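Side-chain contact in aminotransferase, class III (Deinococcus radiodurans, PDB 3I4J), which probably acts as a pyridoxal-phosphate-dependent transaminase of the class III family: residues E215-R218 / D219-E223. The protein carries 1 engineered substitution. Sequence-based numbering, arbitrary orientation.
Sequences ERVR and DICDE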
# COMPACT_ATOMS: atom_id res chain seq x y z
N GLU C 215 -19.66 -10.47 -23.25
CA GLU C 215 -21.05 -10.08 -23.44
C GLU C 215 -21.90 -11.17 -22.80
O GLU C 215 -22.86 -10.88 -22.08
CB GLU C 215 -21.39 -9.96 -24.94
CG GLU C 215 -20.73 -8.78 -25.65
CD GLU C 215 -19.34 -9.08 -26.18
OE1 GLU C 215 -18.73 -10.10 -25.79
OE2 GLU C 215 -18.84 -8.28 -27.00
N ARG C 216 -21.52 -12.43 -23.05
CA ARG C 216 -22.24 -13.56 -22.49
C ARG C 216 -22.02 -13.66 -20.98
O ARG C 216 -22.95 -13.96 -20.23
CB ARG C 216 -21.82 -14.86 -23.18
CG ARG C 216 -22.51 -16.14 -22.66
CD ARG C 216 -24.03 -16.04 -22.70
NE ARG C 216 -24.51 -15.72 -24.04
CZ ARG C 216 -24.57 -16.59 -25.05
NH1 ARG C 216 -24.19 -17.85 -24.88
NH2 ARG C 216 -24.99 -16.19 -26.25
N VAL C 217 -20.79 -13.40 -20.52
CA VAL C 217 -20.51 -13.43 -19.09
C VAL C 217 -21.39 -12.40 -18.36
O VAL C 217 -21.98 -12.70 -17.33
CB VAL C 217 -19.02 -13.10 -18.79
CG1 VAL C 217 -18.83 -12.81 -17.30
CG2 VAL C 217 -18.14 -14.28 -19.20
N ARG C 218 -21.46 -11.19 -18.91
CA ARG C 218 -22.26 -10.12 -18.32
C ARG C 218 -23.72 -10.58 -18.16
O ARG C 218 -24.32 -10.40 -17.10
CB ARG C 218 -22.21 -8.87 -19.21
CG ARG C 218 -23.15 -7.73 -18.80
CD ARG C 218 -22.71 -7.04 -17.52
NE ARG C 218 -23.19 -7.71 -16.32
CZ ARG C 218 -22.89 -7.33 -15.08
NH1 ARG C 218 -22.11 -6.28 -14.88
NH2 ARG C 218 -23.39 -7.98 -14.04
N ASP C 219 -24.26 -11.17 -19.21
CA ASP C 219 -25.64 -11.65 -19.20
C ASP C 219 -25.85 -12.79 -18.21
O ASP C 219 -26.83 -12.80 -17.47
CB ASP C 219 -26.05 -12.09 -20.61
CG ASP C 219 -26.19 -10.93 -21.57
OD1 ASP C 219 -26.30 -9.77 -21.10
OD2 ASP C 219 -26.20 -11.16 -22.80
N ILE C 220 -24.93 -13.76 -18.19
CA ILE C 220 -25.05 -14.86 -17.25
C ILE C 220 -25.03 -14.34 -15.81
O ILE C 220 -25.77 -14.82 -14.95
CB ILE C 220 -23.90 -15.89 -17.45
CG1 ILE C 220 -24.07 -16.59 -18.79
CG2 ILE C 220 -23.89 -16.91 -16.32
CD1 ILE C 220 -25.35 -17.37 -18.90
N CYS C 221 -24.17 -13.36 -15.55
CA CYS C 221 -24.07 -12.78 -14.22
C CYS C 221 -25.37 -12.08 -13.84
O CYS C 221 -25.84 -12.19 -12.71
CB CYS C 221 -22.89 -11.80 -14.14
SG CYS C 221 -21.25 -12.62 -14.08
N ASP C 222 -25.97 -11.36 -14.79
CA ASP C 222 -27.23 -10.68 -14.52
C ASP C 222 -28.34 -11.68 -14.20
O ASP C 222 -29.14 -11.46 -13.28
CB ASP C 222 -27.64 -9.81 -15.72
CG ASP C 222 -26.77 -8.58 -15.87
OD1 ASP C 222 -26.11 -8.18 -14.89
OD2 ASP C 222 -26.75 -7.99 -16.98
N GLU C 223 -28.40 -12.77 -14.95
CA GLU C 223 -29.42 -13.79 -14.73
C GLU C 223 -29.26 -14.44 -13.37
O GLU C 223 -30.25 -14.67 -12.67
CB GLU C 223 -29.36 -14.87 -15.80
CG GLU C 223 -29.81 -14.42 -17.17
CD GLU C 223 -29.84 -15.54 -18.19
OE1 GLU C 223 -30.09 -15.25 -19.38
OE2 GLU C 223 -29.61 -16.71 -17.82
O HOH W 1 -24.22 -8.07 -22.44
O HOH W 2 -25.59 -13.23 -24.29
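Arg218 holds CG anti to the backbone N (chi1 173°) and bends at chi2 and chi3, which turn its guanidinium toward the later turn of the helix, while Asp222, with CG anti to its carbonyl carbon (chi1 -72°), brings its carboxylate to meet it. The two side chains cross at about a right angle, their flat groups within 17° of parallel, and Arg218 NH2 lies 2.9 Å from Asp222 OD1 in a salt bridge. A long side chain with several N-H groups suits this place: Arg218 NH2 makes a second salt bridge to Asp255, and NH1 a hydrogen bond to Thr253 O. Shortened to an alanine, this position would probably leave Asp222 and Asp255 without their shared cation and Thr253 O without its donor from here. Asp219 offers two carboxylate oxygens to two waters: one donates to OD1 and Glu215 O, the other links OD2 to Arg216 NE, itself 2.7 Å from that water. Arg216 also pairs with Glu177. Compact Val217 and Cys221, CG1 to SG 4.0 Å, pack against Phe228. Bonds such as Ile220 N to Arg216 O (2.8 Å) define an alpha-helix, and buried Val217, Ile220 and Cys221 against exposed Asp219 and Asp222 make it amphipathic, the crossover helix of the beta-alpha-beta unit joining strands 191-196 and 227-231.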